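Glucan-binding protein C, GbpC (Streptococcus mutans UA159, PDB 5UQZ) probably binds glucan at the streptococcal cell surface and is thought to mediate both sucrose-independent and sucrose-dependent adherence, this part including a calcium-binding beta-supersandwich. Local coordinates at residues E59-L64 against N217-L222; E245-P250 against A304-G309. All coordinates share one frame; numbering follows the deposited sequence.

Contact 1 and contact 2 lie side by side, their centres about 8 Å apart, and share one small antiparallel sheet. Strand 303-306 is its middle strand, flanked by 219-222, which belongs to contact 1, and by 245-247, which belongs to contact 2. The seam is joined mainly through backbone: Met220 N lies 2.9 Å from Met305 O and Ala218 O lies 2.8 Å from Tyr307 N, both probable hydrogen bonds, while Ile219 packs on Thr306. Along the chain the two follow in series. Contact 1 lies away from the calcium site of Ser224, Asn226 and Glu237; in contact 2 the side chain of Ile249 is about 12 Å from that of Ser224.

Contact 1: residues E59-L64 against N217-L222; sequences EKAQGL and NAIMSL
Gln62 lays its carboxamide alongside Ile219, the two side chains sliding past each other in opposite directions, with NE2 of Gln62 3.6 Å from CB of Ile219. CG of Gln62 stands anti to the backbone N (chi1 177°), a bend at chi2 brings CD round, and the carboxamide ends beside the backbone of Ile219. There it acts like a peptide unit of a neighbouring strand: NE2 of Gln62 donates to Ile219 O at 2.9 Å, with that oxygen close to the amide plane, while OE1 of Gln62 accepts from Ile219 N at 3.1 Å. Glutamine suits the place because one flat group offers both a donor and an acceptor. OE1 also receives Leu64 N, from two residues on in its own segment, and the two N-H groups arrive from opposite faces of the amide plane; three bonds thus hold the group against rotation.

The main chain adds a bond from Gly63 N to Asn217 O, 2.8 Å long. Gly63, with no side chain, lets the backbones approach closely, its CA lying 4.8 Å from CA of Asn217. Asn217 reaches back with ND2, which donates to Ala61 O at 2.9 Å, and its OD1 is held by Asn145. Apolar contact is added where CD2 of Leu64 meets CG of Met220 at 3.8 Å.

The bend that follows helix 57-60 is in this way tied to strand 219-222 and the residues leading into it, the strand being an outer one of a three-stranded antiparallel sheet. Tyr144 of strand 143-144 touches both Leu64 and Ala218, and beyond Ile219 and Met220 lies the central strand 303-306.

Contact 2: residues E245-P250 against A304-G309; sequences EFVKIP and AMTYKG
CG of Glu245 stands anti to the backbone N (chi1 -175°) and CG of Lys308 anti to the carbonyl carbon (chi1 -66°); with both chains extended beyond CG, they cross obliquely and bring OE2 of Glu245 to 3.4 Å from NZ of Lys308. This is a salt bridge whose hydrogen bond is weak. Long, flexible charged side chains suit this margin of the contact, where Glu245 is exposed and Lys308 partly so.

Next to this bridge the backbones of Glu245 and Thr306 pair firmly. Glu245 N donates to Thr306 O at 3.1 Å, and Thr306 N returns a bond to Glu245 O at 2.8 Å. Further along the pairing is looser: Val247 N reaches Ala304 O at 2.9 Å, whereas the return bond from Ala304 N to Val247 O is weak.

Strand 245-247 is an outer strand of a three-stranded antiparallel sheet, and it lies against the central strand 303-306 with 137° between the two directions. Phe246 and Met305 form a non-hydrogen-bonded pair, their side chains on one face; on the other stand Glu245, Val247, Ala304 and Thr306.

On that second face CB of Val247 sits 4.0 Å from CB of Ala304, and CD1 of Ile249 touches the same methyl at 4.1 Å. Small Ala304 admits both branched neighbours, and Val335 packs on Ile249 and Ala304. CG2 of Val247 comes 3.7 Å from OG1 of Thr306, a buried hydroxyl whose hydrogen-bonding partner is NH2 of Arg57. Phe246 rests on Asp255 and Leu256 of strand 254-257, while Met305 packs against Met220 and Leu222 of strand 219-222.

Contact 1: residues E59-L64 against N217-L222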
ATOM      1  N   GLU A  59       7.610  -8.607  15.699  1.00 12.40           N
ATOM      2  CA  GLU A  59       7.151  -9.852  16.288  0.55 15.27           C
ATOM      3  C   GLU A  59       7.073  -9.767  17.816  1.00 17.63           C
ATOM      4  O   GLU A  59       6.091 -10.195  18.429  1.00 22.32           O
ATOM      5  CB  GLU A  59       8.104 -10.975  15.850  0.55 19.01           C
ATOM      6  CG  GLU A  59       7.644 -12.353  16.229  0.55 24.77           C
ATOM      7  CD  GLU A  59       8.329 -13.434  15.421  0.55 26.85           C
ATOM      8  OE1 GLU A  59       8.591 -13.220  14.215  0.55 29.68           O
ATOM      9  OE2 GLU A  59       8.589 -14.503  16.004  0.55 33.31           O
ATOM     10  N   LYS A  60       8.093  -9.202  18.446  1.00 13.97           N
ATOM     11  CA  LYS A  60       8.208  -9.333  19.893  1.00 15.14           C
ATOM     12  C   LYS A  60       7.294  -8.385  20.653  1.00 13.04           C
ATOM     13  O   LYS A  60       6.950  -8.695  21.806  1.00 17.89           O
ATOM     14  CB  LYS A  60       9.676  -9.163  20.310  1.00 16.04           C
ATOM     15  CG  LYS A  60      10.582 -10.300  19.811  1.00 23.06           C
ATOM     16  CD  LYS A  60      12.094 -10.093  20.189  1.00 28.52           C
ATOM     17  CE  LYS A  60      12.344 -10.179  21.695  1.00 36.28           C
ATOM     18  NZ  LYS A  60      12.127 -11.575  22.174  1.00 38.03           N
ATOM     19  N   ALA A  61       6.994  -7.221  20.086  1.00 10.54           N
ATOM     20  CA  ALA A  61       6.287  -6.202  20.843  1.00 10.54           C
ATOM     21  C   ALA A  61       4.827  -6.086  20.430  1.00  9.22           C
ATOM     22  O   ALA A  61       4.104  -5.297  21.039  1.00 10.62           O
ATOM     23  CB  ALA A  61       6.926  -4.838  20.670  1.00 11.84           C
ATOM     24  N   GLN A  62       4.398  -6.800  19.393  1.00  9.13           N
ATOM     25  CA  GLN A  62       3.058  -6.565  18.855  1.00  8.60           C
ATOM     26  C   GLN A  62       1.971  -7.022  19.809  1.00  8.37           C
ATOM     27  O   GLN A  62       1.843  -8.220  20.113  1.00 10.42           O
ATOM     28  CB  GLN A  62       2.903  -7.290  17.515  1.00  8.89           C
ATOM     29  CG  GLN A  62       1.483  -7.156  16.916  1.00  8.71           C
ATOM     30  CD  GLN A  62       1.242  -5.735  16.450  1.00  7.92           C
ATOM     31  OE1 GLN A  62       1.035  -4.843  17.286  1.00  8.03           O
ATOM     32  NE2 GLN A  62       1.247  -5.529  15.109  1.00  8.68           N
ATOM     33  N   GLY A  63       1.150  -6.094  20.272  1.00  8.11           N
ATOM     34  CA  GLY A  63      -0.049  -6.392  21.025  1.00  7.91           C
ATOM     35  C   GLY A  63      -1.320  -6.001  20.301  1.00  7.56           C
ATOM     36  O   GLY A  63      -2.411  -6.236  20.842  1.00  8.12           O
ATOM     37  N   LEU A  64      -1.213  -5.389  19.127  1.00  7.16           N
ATOM     38  CA  LEU A  64      -2.381  -4.927  18.389  1.00  7.25           C
ATOM     39  C   LEU A  64      -2.753  -5.997  17.364  1.00  7.46           C
ATOM     40  O   LEU A  64      -1.901  -6.438  16.588  1.00  8.14           O
ATOM     41  CB  LEU A  64      -2.064  -3.627  17.660  1.00  7.74           C
ATOM     42  CG  LEU A  64      -3.250  -3.070  16.832  1.00  7.21           C
ATOM     43  CD1 LEU A  64      -4.370  -2.575  17.724  1.00  8.70           C
ATOM     44  CD2 LEU A  64      -2.740  -1.904  15.964  1.00  8.93           C
ATOM     45  N   ASN A 217       2.956  -1.156  22.314  1.00  7.19           N
ATOM     46  CA  ASN A 217       2.682  -2.453  21.692  1.00  7.86           C
ATOM     47  C   ASN A 217       1.843  -2.340  20.422  1.00  7.21           C
ATOM     48  O   ASN A 217       1.470  -3.375  19.859  1.00  8.07           O
ATOM     49  CB  ASN A 217       2.007  -3.398  22.688  1.00  7.74           C
ATOM     50  CG  ASN A 217       2.871  -3.635  23.929  1.00  8.19           C
ATOM     51  OD1 ASN A 217       2.504  -3.243  25.042  1.00  8.52           O
ATOM     52  ND2 ASN A 217       4.036  -4.261  23.715  1.00 10.66           N
ATOM     53  N   ALA A 218       1.522  -1.135  19.943  1.00  6.82           N
ATOM     54  CA  ALA A 218       0.735  -1.027  18.715  1.00  7.24           C
ATOM     55  C   ALA A 218       1.700  -0.879  17.553  1.00  6.92           C
ATOM     56  O   ALA A 218       2.131   0.227  17.220  1.00  8.68           O
ATOM     57  CB  ALA A 218      -0.264   0.132  18.779  1.00  7.76           C
ATOM     58  N   ILE A 219       2.025  -1.985  16.884  1.00  7.00           N
ATOM     59  CA  ILE A 219       2.912  -1.928  15.731  1.00  7.27           C
ATOM     60  C   ILE A 219       2.022  -1.885  14.498  1.00  7.54           C
ATOM     61  O   ILE A 219       1.194  -2.782  14.285  1.00  8.46           O
ATOM     62  CB  ILE A 219       3.905  -3.099  15.680  1.00  9.13           C
ATOM     63  CG1 ILE A 219       4.583  -3.343  17.047  1.00  9.88           C
ATOM     64  CG2 ILE A 219       4.966  -2.803  14.588  1.00 11.31           C
ATOM     65  CD1 ILE A 219       5.259  -2.145  17.659  1.00 11.84           C
ATOM     66  N   MET A 220       2.155  -0.841  13.698  1.00  7.97           N
ATOM     67  CA  MET A 220       1.261  -0.633  12.570  1.00  8.11           C
ATOM     68  C   MET A 220       2.045  -0.559  11.269  1.00  7.56           C
ATOM     69  O   MET A 220       3.185  -0.085  11.208  1.00  8.22           O
ATOM     70  CB  MET A 220       0.438   0.620  12.789  1.00  9.07           C
ATOM     71  CG  MET A 220      -0.439   0.443  14.026  1.00  9.31           C
ATOM     72  SD  MET A 220      -1.741   1.635  14.211  1.00 10.31           S
ATOM     73  CE  MET A 220      -2.820   1.062  12.900  1.00 15.47           C
ATOM     74  N   SER A 221       1.403  -0.995  10.213  1.00  7.50           N
ATOM     75  CA  SER A 221       2.028  -1.071   8.906  1.00  7.41           C
ATOM     76  C   SER A 221       2.027   0.285   8.221  1.00  8.00           C
ATOM     77  O   SER A 221       1.078   1.063   8.334  1.00  9.30           O
ATOM     78  CB  SER A 221       1.258  -2.069   8.050  1.00  8.34           C
ATOM     79  OG  SER A 221      -0.079  -1.640   7.864  1.00  9.10           O
ATOM     80  N   LEU A 222       3.081   0.541   7.452  1.00  8.23           N
ATOM     81  CA  LEU A 222       3.151   1.656   6.512  1.00  9.14           C
ATOM     82  C   LEU A 222       3.684   1.040   5.216  1.00  8.25           C
ATOM     83  O   LEU A 222       4.810   1.300   4.746  1.00  9.42           O
ATOM     84  CB  LEU A 222       4.068   2.767   7.055  1.00 10.38           C
ATOM     85  CG  LEU A 222       3.530   3.380   8.365  1.00 12.90           C
ATOM     86  CD1 LEU A 222       4.551   4.256   9.041  1.00 13.15           C
ATOM     87  CD2 LEU A 222       2.203   4.133   8.170  1.00 12.93           C
TER

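Contact 2: residues E245-P250 against A304-G309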
ATOM      1  N   GLU A 245       7.017   6.270  16.265  1.00  9.59           N
ATOM      2  CA  GLU A 245       8.394   5.805  16.098  1.00  9.51           C
ATOM      3  C   GLU A 245       8.533   4.903  14.883  1.00  7.74           C
ATOM      4  O   GLU A 245       7.826   3.910  14.762  1.00  9.57           O
ATOM      5  CB  GLU A 245       8.838   5.081  17.354  1.00 12.27           C
ATOM      6  CG  GLU A 245      10.258   4.681  17.337  1.00 22.35           C
ATOM      7  CD  GLU A 245      10.759   4.226  18.694  1.00 37.34           C
ATOM      8  OE1 GLU A 245      11.944   3.800  18.713  1.00 43.07           O
ATOM      9  OE2 GLU A 245      10.002   4.318  19.704  1.00 42.47           O
ATOM     10  N   PHE A 246       9.520   5.175  14.029  1.00  8.96           N
ATOM     11  CA  PHE A 246       9.753   4.352  12.849  1.00  8.48           C
ATOM     12  C   PHE A 246      10.324   2.998  13.245  1.00  8.43           C
ATOM     13  O   PHE A 246      11.208   2.926  14.093  1.00 11.07           O
ATOM     14  CB  PHE A 246      10.760   5.065  11.931  1.00 10.24           C
ATOM     15  CG  PHE A 246      11.141   4.293  10.695  1.00  9.48           C
ATOM     16  CD1 PHE A 246      10.198   3.705   9.872  1.00  9.81           C
ATOM     17  CD2 PHE A 246      12.474   4.272  10.297  1.00 10.78           C
ATOM     18  CE1 PHE A 246      10.571   3.082   8.704  1.00  9.63           C
ATOM     19  CE2 PHE A 246      12.855   3.632   9.123  1.00 12.74           C
ATOM     20  CZ  PHE A 246      11.906   3.024   8.333  1.00 10.54           C
ATOM     21  N   VAL A 247       9.819   1.934  12.621  1.00  8.84           N
ATOM     22  CA  VAL A 247      10.378   0.602  12.695  1.00 10.58           C
ATOM     23  C   VAL A 247      10.848   0.230  11.288  1.00  9.79           C
ATOM     24  O   VAL A 247      10.026   0.021  10.372  1.00 10.84           O
ATOM     25  CB  VAL A 247       9.359  -0.403  13.244  1.00 13.79           C
ATOM     26  CG1 VAL A 247       9.976  -1.789  13.237  1.00 17.45           C
ATOM     27  CG2 VAL A 247       8.910   0.011  14.664  1.00 14.90           C
ATOM     28  N   LYS A 248      12.173   0.140  11.110  1.00 10.16           N
ATOM     29  CA  LYS A 248      12.745  -0.178   9.813  1.00 10.55           C
ATOM     30  C   LYS A 248      12.502  -1.649   9.489  1.00 11.07           C
ATOM     31  O   LYS A 248      12.737  -2.543  10.316  1.00 13.83           O
ATOM     32  CB  LYS A 248      14.247   0.135   9.892  1.00 12.34           C
ATOM     33  CG  LYS A 248      15.070  -0.350   8.678  1.00 12.40           C
ATOM     34  CD  LYS A 248      14.725   0.404   7.411  1.00 12.37           C
ATOM     35  CE  LYS A 248      15.320  -0.218   6.132  1.00 18.11           C
ATOM     36  NZ  LYS A 248      16.697  -0.508   6.208  1.00 27.52           N
ATOM     37  N   ILE A 249      12.120  -1.936   8.249  1.00  9.60           N
ATOM     38  CA  ILE A 249      11.895  -3.311   7.795  1.00 10.47           C
ATOM     39  C   ILE A 249      13.156  -3.791   7.076  1.00 10.16           C
ATOM     40  O   ILE A 249      13.605  -3.123   6.140  1.00 10.30           O
ATOM     41  CB  ILE A 249      10.683  -3.400   6.864  1.00 10.55           C
ATOM     42  CG1 ILE A 249       9.385  -2.893   7.560  1.00 12.67           C
ATOM     43  CG2 ILE A 249      10.536  -4.834   6.327  1.00 12.65           C
ATOM     44  CD1 ILE A 249       8.953  -3.710   8.675  1.00 15.15           C
ATOM     45  N   PRO A 250      13.797  -4.869   7.524  1.00 10.60           N
ATOM     46  CA  PRO A 250      15.057  -5.302   6.872  1.00 10.94           C
ATOM     47  C   PRO A 250      14.860  -5.566   5.391  1.00 10.59           C
ATOM     48  O   PRO A 250      13.873  -6.171   4.977  1.00 11.21           O
ATOM     49  CB  PRO A 250      15.423  -6.603   7.600  1.00 13.30           C
ATOM     50  CG  PRO A 250      14.468  -6.751   8.644  1.00 21.89           C
ATOM     51  CD  PRO A 250      13.360  -5.761   8.611  1.00 12.99           C
ATOM     52  N   ALA A 304       7.110   0.561   8.910  1.00  9.54           N
ATOM     53  CA  ALA A 304       6.190   0.309   9.998  1.00  9.66           C
ATOM     54  C   ALA A 304       6.437   1.344  11.071  1.00  8.12           C
ATOM     55  O   ALA A 304       7.411   2.097  11.001  1.00  8.32           O
ATOM     56  CB  ALA A 304       6.400  -1.081  10.583  1.00 10.55           C
ATOM     57  N   MET A 305       5.548   1.375  12.066  1.00  8.12           N
ATOM     58  CA  MET A 305       5.695   2.307  13.168  1.00  8.56           C
ATOM     59  C   MET A 305       5.264   1.647  14.460  1.00  7.94           C
ATOM     60  O   MET A 305       4.384   0.790  14.480  1.00  8.84           O
ATOM     61  CB  MET A 305       4.926   3.607  12.980  1.00 10.61           C
ATOM     62  CG  MET A 305       3.445   3.433  12.817  1.00  9.51           C
ATOM     63  SD  MET A 305       2.652   5.085  12.714  1.00 11.18           S
ATOM     64  CE  MET A 305       0.995   4.609  12.205  1.00 10.94           C
ATOM     65  N   THR A 306       5.853   2.098  15.568  1.00  7.67           N
ATOM     66  CA  THR A 306       5.210   1.977  16.879  1.00  7.84           C
ATOM     67  C   THR A 306       4.282   3.168  17.001  1.00  6.70           C
ATOM     68  O   THR A 306       4.750   4.329  17.050  1.00  7.85           O
ATOM     69  CB  THR A 306       6.252   1.956  17.990  1.00  8.87           C
ATOM     70  OG1 THR A 306       7.110   0.821  17.809  1.00  9.62           O
ATOM     71  CG2 THR A 306       5.562   1.863  19.339  1.00 10.11           C
ATOM     72  N   TYR A 307       2.997   2.898  16.895  1.00  7.25           N
ATOM     73  CA  TYR A 307       1.986   3.937  16.912  1.00  7.11           C
ATOM     74  C   TYR A 307       1.637   4.259  18.355  1.00  7.10           C
ATOM     75  O   TYR A 307       1.179   3.393  19.121  1.00  8.35           O
ATOM     76  CB  TYR A 307       0.749   3.457  16.137  1.00  7.67           C
ATOM     77  CG  TYR A 307      -0.354   4.505  16.149  1.00  6.82           C
ATOM     78  CD1 TYR A 307      -0.142   5.755  15.583  1.00  6.86           C
ATOM     79  CD2 TYR A 307      -1.585   4.272  16.783  1.00  7.04           C
ATOM     80  CE1 TYR A 307      -1.116   6.752  15.657  1.00  7.26           C
ATOM     81  CE2 TYR A 307      -2.551   5.227  16.836  1.00  7.44           C
ATOM     82  CZ  TYR A 307      -2.334   6.452  16.280  1.00  6.90           C
ATOM     83  OH  TYR A 307      -3.272   7.456  16.342  1.00  7.56           O
ATOM     84  N   LYS A 308       1.861   5.522  18.724  1.00  7.34           N
ATOM     85  CA  LYS A 308       1.718   5.957  20.118  1.00  8.17           C
ATOM     86  C   LYS A 308       0.441   6.772  20.321  1.00  8.74           C
ATOM     87  O   LYS A 308       0.249   7.367  21.381  1.00 13.68           O
ATOM     88  CB  LYS A 308       2.937   6.775  20.524  1.00 10.74           C
ATOM     89  CG  LYS A 308       4.189   5.872  20.538  1.00 13.17           C
ATOM     90  CD  LYS A 308       5.441   6.706  20.912  1.00 17.13           C
ATOM     91  CE  LYS A 308       6.683   5.835  20.866  1.00 21.61           C
ATOM     92  NZ  LYS A 308       7.955   6.515  21.255  1.00 26.93           N
ATOM     93  N   GLY A 309      -0.430   6.818  19.329  1.00  8.05           N
ATOM     94  CA  GLY A 309      -1.678   7.542  19.490  1.00  9.38           C
ATOM     95  C   GLY A 309      -1.649   8.975  19.031  1.00 10.75           C
ATOM     96  O   GLY A 309      -2.661   9.647  19.168  1.00 17.10           O
TER